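Local coordinates for Tae4 (Agrobacterium tumefaciens, PDB 6IJF), which is a type VI secretion system amidase effector that probably cleaves peptide bonds in the peptidoglycan of rival bacteria, at residues S16-H20 / P21-S25; L24-R27 / D28-E32; V82-R85 / R86-L90. All blocks are in the same frame, centred on the assembly; numbering follows the deposited sequence.

Contact 1: residues S16-H20 / P21-S25; sequences SDPSH and PNYLS
Two successive type I beta turns, D17 to H20 and H20 to Y23, fold P18 against Y23 and H20 against N22. They lie in the loop between helix 6-11 and helix 26-33. An Asx turn sits inside the first: S19 N donates to D17 OD1 at 2.9 Å, meeting it from above the carboxylate plane. The second turn is closed by Y23 N bonding to H20 O at 3.1 Å. H20 ND1 braces the same turn by accepting from N22 N at 2.9 Å. That bond is fairly straight, at 160°, although N22 N lies tilted from the imidazole plane. P21 covers one face of the H20 ring, with CD 3.5 Å from the ring centroid in a CH-pi contact. The N22 side chain runs alongside the imidazole in the same direction, and N22 CB comes within 3.5 Å of H20 ND1. Y23 CG stands anti to the backbone N (chi1 175°), which carries the ring back over the first turn. P18 CA lies over one face, 3.7 Å from the centroid of the Y23 ring, while P18 CG touches Y23 CE1 at 3.7 Å. Y23 OH is hydrogen-bonded to an acidic side chain of another protein in the assembly. S19 OG bonds to a basic side chain of that chain, so the loop is part of the interface between the two proteins. Since ND1 accepts a backbone N-H, the imidazole is probably neutral, with its proton on NE2; ND1 holds the turn and NE2 bonds to Y10 OH of helix 6-11.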
# COMPACT_ATOMS: atom_id res chain seq x y z
N SER C 16 -16.56 -5.64 -6.31
CA SER C 16 -16.51 -5.40 -4.84
C SER C 16 -15.51 -4.29 -4.48
O SER C 16 -15.33 -4.01 -3.27
CB SER C 16 -16.18 -6.69 -4.09
OG SER C 16 -15.00 -7.25 -4.58
N ASP C 17 -14.87 -3.67 -5.48
CA ASP C 17 -13.81 -2.64 -5.29
C ASP C 17 -14.45 -1.26 -5.41
O ASP C 17 -14.88 -0.86 -6.48
CB ASP C 17 -12.67 -2.85 -6.29
CG ASP C 17 -11.55 -1.81 -6.20
OD1 ASP C 17 -11.64 -0.88 -5.40
OD2 ASP C 17 -10.60 -1.95 -6.93
N PRO C 18 -14.56 -0.51 -4.29
CA PRO C 18 -15.12 0.84 -4.33
C PRO C 18 -14.44 1.81 -5.30
O PRO C 18 -15.03 2.81 -5.63
CB PRO C 18 -14.93 1.31 -2.88
CG PRO C 18 -14.99 0.04 -2.08
CD PRO C 18 -14.22 -0.95 -2.93
N SER C 19 -13.20 1.53 -5.70
CA SER C 19 -12.47 2.38 -6.67
C SER C 19 -12.99 2.15 -8.10
O SER C 19 -12.64 2.93 -8.95
CB SER C 19 -10.99 2.17 -6.63
OG SER C 19 -10.58 0.94 -7.24
N HIS C 20 -13.70 1.05 -8.35
CA HIS C 20 -14.06 0.58 -9.71
C HIS C 20 -15.35 1.24 -10.17
O HIS C 20 -16.27 1.39 -9.37
CB HIS C 20 -14.20 -0.95 -9.72
CG HIS C 20 -14.29 -1.53 -11.09
ND1 HIS C 20 -15.49 -1.65 -11.76
CD2 HIS C 20 -13.33 -2.03 -11.90
CE1 HIS C 20 -15.26 -2.19 -12.94
NE2 HIS C 20 -13.94 -2.46 -13.04
N PRO C 21 -15.49 1.62 -11.45
CA PRO C 21 -16.74 2.22 -11.93
C PRO C 21 -18.00 1.35 -11.70
O PRO C 21 -19.05 1.89 -11.55
CB PRO C 21 -16.53 2.33 -13.45
CG PRO C 21 -15.05 2.29 -13.66
CD PRO C 21 -14.47 1.51 -12.49
N ASN C 22 -17.86 0.02 -11.67
CA ASN C 22 -19.00 -0.92 -11.50
C ASN C 22 -19.11 -1.40 -10.05
O ASN C 22 -19.71 -2.48 -9.87
CB ASN C 22 -18.87 -2.19 -12.35
CG ASN C 22 -18.87 -1.96 -13.85
OD1 ASN C 22 -19.42 -0.98 -14.32
ND2 ASN C 22 -18.28 -2.90 -14.59
N TYR C 23 -18.55 -0.68 -9.07
CA TYR C 23 -18.69 -1.05 -7.63
C TYR C 23 -20.17 -1.23 -7.27
O TYR C 23 -21.01 -0.37 -7.53
CB TYR C 23 -18.09 -0.03 -6.67
CG TYR C 23 -18.31 -0.30 -5.20
CD1 TYR C 23 -17.83 -1.46 -4.58
CD2 TYR C 23 -18.97 0.62 -4.38
CE1 TYR C 23 -18.03 -1.70 -3.22
CE2 TYR C 23 -19.16 0.40 -3.02
CZ TYR C 23 -18.68 -0.75 -2.43
OH TYR C 23 -18.84 -0.99 -1.09
N LEU C 24 -20.44 -2.29 -6.51
CA LEU C 24 -21.73 -2.59 -5.88
C LEU C 24 -21.42 -3.35 -4.58
O LEU C 24 -20.73 -4.39 -4.69
CB LEU C 24 -22.53 -3.40 -6.91
CG LEU C 24 -24.05 -3.42 -6.73
CD1 LEU C 24 -24.61 -2.02 -6.95
CD2 LEU C 24 -24.68 -4.44 -7.68
N SER C 25 -21.75 -2.77 -3.42
CA SER C 25 -21.49 -3.35 -2.07
C SER C 25 -22.18 -4.70 -1.96
O SER C 25 -23.13 -4.97 -2.76
CB SER C 25 -21.99 -2.43 -0.97
OG SER C 25 -23.39 -2.37 -1.02

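Contact 2: residues L24-R27 / D28-E32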
# COMPACT_ATOMS: atom_id res chain seq x y z
N LEU C 24 -20.44 -2.29 -6.51
CA LEU C 24 -21.73 -2.59 -5.88
C LEU C 24 -21.42 -3.35 -4.58
O LEU C 24 -20.73 -4.39 -4.69
CB LEU C 24 -22.53 -3.40 -6.91
CG LEU C 24 -24.05 -3.42 -6.73
CD1 LEU C 24 -24.61 -2.02 -6.95
CD2 LEU C 24 -24.68 -4.44 -7.68
N SER C 25 -21.75 -2.77 -3.42
CA SER C 25 -21.49 -3.35 -2.07
C SER C 25 -22.18 -4.70 -1.96
O SER C 25 -23.13 -4.97 -2.76
CB SER C 25 -21.99 -2.43 -0.97
OG SER C 25 -23.39 -2.37 -1.02
N GLN C 26 -21.78 -5.53 -1.01
CA GLN C 26 -22.47 -6.84 -0.80
C GLN C 26 -23.96 -6.56 -0.56
O GLN C 26 -24.78 -7.25 -1.13
CB GLN C 26 -21.90 -7.59 0.40
CG GLN C 26 -22.51 -8.97 0.53
CD GLN C 26 -22.51 -9.51 1.93
OE1 GLN C 26 -22.79 -8.80 2.89
NE2 GLN C 26 -22.22 -10.79 2.06
N ARG C 27 -24.27 -5.54 0.24
CA ARG C 27 -25.65 -5.17 0.63
C ARG C 27 -26.46 -4.88 -0.64
O ARG C 27 -27.55 -5.46 -0.80
CB ARG C 27 -25.58 -3.99 1.60
CG ARG C 27 -26.92 -3.42 2.01
CD ARG C 27 -26.65 -2.43 3.15
NE ARG C 27 -25.99 -1.21 2.68
CZ ARG C 27 -25.31 -0.33 3.44
NH1 ARG C 27 -25.12 -0.55 4.73
NH2 ARG C 27 -24.89 0.81 2.93
N ASP C 28 -25.93 -4.08 -1.55
CA ASP C 28 -26.63 -3.72 -2.81
C ASP C 28 -26.67 -4.92 -3.76
O ASP C 28 -27.71 -5.13 -4.40
CB ASP C 28 -26.00 -2.48 -3.46
CG ASP C 28 -26.36 -1.17 -2.73
OD1 ASP C 28 -27.50 -1.07 -2.22
OD2 ASP C 28 -25.48 -0.30 -2.62
N LEU C 29 -25.57 -5.65 -3.91
CA LEU C 29 -25.53 -6.84 -4.80
C LEU C 29 -26.66 -7.81 -4.40
O LEU C 29 -27.38 -8.32 -5.29
CB LEU C 29 -24.16 -7.49 -4.66
CG LEU C 29 -23.99 -8.80 -5.42
CD1 LEU C 29 -23.78 -8.52 -6.90
CD2 LEU C 29 -22.83 -9.60 -4.86
N PHE C 30 -26.76 -8.14 -3.12
CA PHE C 30 -27.72 -9.14 -2.60
C PHE C 30 -29.13 -8.57 -2.76
O PHE C 30 -30.05 -9.34 -3.09
CB PHE C 30 -27.38 -9.51 -1.15
CG PHE C 30 -26.25 -10.50 -0.98
CD1 PHE C 30 -25.34 -10.74 -2.00
CD2 PHE C 30 -26.07 -11.15 0.22
CE1 PHE C 30 -24.28 -11.61 -1.81
CE2 PHE C 30 -25.03 -12.04 0.41
CZ PHE C 30 -24.13 -12.28 -0.61
N THR C 31 -29.32 -7.25 -2.57
CA THR C 31 -30.65 -6.61 -2.79
C THR C 31 -31.05 -6.79 -4.25
O THR C 31 -32.19 -7.21 -4.50
CB THR C 31 -30.68 -5.15 -2.35
OG1 THR C 31 -30.31 -5.15 -0.97
CG2 THR C 31 -32.06 -4.52 -2.50
N GLU C 32 -30.15 -6.56 -5.21
CA GLU C 32 -30.54 -6.60 -6.63
C GLU C 32 -31.12 -7.99 -6.94
O GLU C 32 -32.09 -8.05 -7.70
CB GLU C 32 -29.38 -6.26 -7.57
CG GLU C 32 -29.78 -6.27 -9.03
CD GLU C 32 -28.67 -5.89 -9.99
OE1 GLU C 32 -27.71 -5.22 -9.53
OE2 GLU C 32 -28.80 -6.21 -11.20
O HOH W 1 -23.15 -0.23 -3.64
O HOH W 2 -27.69 -0.33 0.27
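Q26 and F30 form the tight side of the N-terminal part of helix 26-33. Q26 CG sits over the centre of the F30 ring, 3.8 Å from the centroid, in a CH-pi contact. Q26 NE2 follows the same ring to 3.5 Å from F30 CE2 and makes a weak hydrogen bond to Y44 O. L29 packs on helix 48-58. L24 CD2 reaches forward to L29 CA at 3.8 Å.

S25 caps the helix start. Its OG (chi1 67°), set between the backbone N and the carbonyl carbon, faces the helix and accepts from D28 N at 3.1 Å. S25 O takes L29 N at 2.8 Å. R27 O accepts twice from T31, from N at 3.1 Å and from OG1 at 2.8 Å, from opposite faces of the carbonyl plane.

On the looser, wet side R27 and D28 are exposed, and their charged atoms do not touch. One water links R27 NE to D28 OD1, another S25 N to D28 OD2. R27 NH1 salt-bridges an acidic side chain of another protein. Two waters and a weak bond from S25 OG hold the D28 carboxylate; near the helix N-terminus its charge would probably be favoured.

Contact 3: residues V82-R85 / R86-L90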
# COMPACT_ATOMS: atom_id res chain seq x y z
N VAL C 82 -22.28 -20.09 -6.06
CA VAL C 82 -21.72 -19.27 -4.94
C VAL C 82 -20.30 -19.72 -4.61
O VAL C 82 -19.58 -18.94 -3.97
CB VAL C 82 -22.64 -19.33 -3.70
CG1 VAL C 82 -21.98 -18.81 -2.44
CG2 VAL C 82 -23.95 -18.61 -3.98
N ASN C 83 -19.90 -20.92 -5.02
CA ASN C 83 -18.63 -21.57 -4.58
C ASN C 83 -17.62 -21.34 -5.69
O ASN C 83 -17.88 -21.75 -6.86
CB ASN C 83 -18.77 -23.08 -4.32
CG ASN C 83 -17.49 -23.73 -3.84
OD1 ASN C 83 -17.20 -23.80 -2.64
ND2 ASN C 83 -16.76 -24.27 -4.77
N MET C 84 -16.50 -20.70 -5.34
CA MET C 84 -15.49 -20.31 -6.36
C MET C 84 -14.93 -21.57 -7.03
O MET C 84 -14.84 -21.60 -8.26
CB MET C 84 -14.37 -19.48 -5.74
CG MET C 84 -13.25 -19.21 -6.71
SD MET C 84 -11.98 -20.51 -6.57
CE MET C 84 -10.97 -20.05 -7.98
N ARG C 85 -14.62 -22.61 -6.26
CA ARG C 85 -14.04 -23.88 -6.81
C ARG C 85 -15.01 -24.49 -7.84
O ARG C 85 -14.59 -24.86 -8.97
CB ARG C 85 -13.68 -24.84 -5.66
CG ARG C 85 -12.89 -26.07 -6.11
CD ARG C 85 -12.73 -27.13 -5.01
NE ARG C 85 -12.66 -26.61 -3.64
CZ ARG C 85 -11.57 -26.09 -3.06
NH1 ARG C 85 -10.43 -25.98 -3.73
NH2 ARG C 85 -11.64 -25.67 -1.80
N ARG C 86 -16.30 -24.62 -7.47
CA ARG C 86 -17.34 -25.18 -8.37
C ARG C 86 -17.50 -24.29 -9.60
O ARG C 86 -17.57 -24.86 -10.70
CB ARG C 86 -18.66 -25.38 -7.62
CG ARG C 86 -18.60 -26.53 -6.63
CD ARG C 86 -19.94 -27.25 -6.51
NE ARG C 86 -20.89 -26.35 -5.90
CZ ARG C 86 -20.87 -25.97 -4.63
NH1 ARG C 86 -21.80 -25.14 -4.17
NH2 ARG C 86 -19.94 -26.43 -3.80
N LEU C 87 -17.48 -22.95 -9.47
CA LEU C 87 -17.61 -22.10 -10.67
C LEU C 87 -16.39 -22.30 -11.58
O LEU C 87 -16.58 -22.35 -12.80
CB LEU C 87 -17.82 -20.62 -10.28
CG LEU C 87 -18.03 -19.66 -11.46
CD1 LEU C 87 -19.25 -20.04 -12.29
CD2 LEU C 87 -18.17 -18.23 -10.98
N ALA C 88 -15.18 -22.37 -11.03
CA ALA C 88 -13.93 -22.54 -11.83
C ALA C 88 -13.98 -23.88 -12.60
O ALA C 88 -13.66 -23.91 -13.77
CB ALA C 88 -12.73 -22.49 -10.91
N THR C 89 -14.44 -24.94 -11.93
CA THR C 89 -14.72 -26.28 -12.52
C THR C 89 -15.69 -26.15 -13.70
O THR C 89 -15.39 -26.63 -14.80
CB THR C 89 -15.23 -27.22 -11.43
OG1 THR C 89 -14.19 -27.27 -10.45
CG2 THR C 89 -15.58 -28.59 -11.96
N LEU C 90 -16.82 -25.46 -13.51
CA LEU C 90 -17.83 -25.29 -14.57
C LEU C 90 -17.24 -24.55 -15.75
O LEU C 90 -17.51 -24.93 -16.91
CB LEU C 90 -19.01 -24.51 -13.97
CG LEU C 90 -20.16 -24.22 -14.91
CD1 LEU C 90 -21.47 -24.45 -14.17
CD2 LEU C 90 -20.11 -22.80 -15.45
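N83 extends its side chain with CG anti to the backbone N (chi1 -179°), and R86 folds back to meet it. R86 starts with CG beside its own backbone N (chi1 -72°), then bends at chi2 and again at chi3. These bends lay the guanidinium flat against N83 at the start of helix 84-92. N83 CB comes over one face, offset toward the rim, 3.6 Å from R86 CZ. N83 CG is also 3.6 Å from R86 NH2. The amide and guanidinium planes are 11° apart, so the two flat groups stack, although the side chains as a whole cross at about a right angle.

N83 holds the N-cap position. Its carbonyl opens the helical bonding pattern: L87 N donates to N83 O at 2.9 Å. A88 N follows with M84 O at 2.9 Å, and T89 N with R85 O at 3.0 Å.

The other side of the helix is apolar. M84 CE lies 4.2 Å from A88 CB. M84 also packs on C48 of helix 48-58 and on strands 116-122 and 131-137. C48 may form a Cys-His-Asp triad with H132 and D134, as would be consistent with a cysteine-type amidase. L87 rests on A49 and V52 of helix 48-58 and on I133. One face of the helix, through M84 and L87, thus packs on both helix 48-58 and the five-stranded sheet.

R86 NH1 forms a salt bridge to E81 OE2, and that same oxygen accepts from N83 N. E81 therefore fixes both members of the stack from one point. A cationic group close to a helix N-terminus would probably be disfavoured, and the E81 carboxylate would be expected to offset it.

In the fold
Contacts 1 and 2 follow on along the chain and share L24 and S25. Contact 1 is the irregular loop leading in, and contact 2 is the cap and most of helix 26-33. Both touch another protein of the assembly. Contact 3 lies nearer the centre of the chain, across it from contact 1, and no other protein chain in the assembly touches it. Contacts 2 and 3 each pair a helix start and a face packed on helix 48-58 with an exposed polar side. Both polar sides have salt bridges to outside residues, but contact 2 adds water bridges and a partner in another protein, while contact 3 stacks an arginine on an asparagine. Contact 1 relies on turn bonds and CH-pi packing.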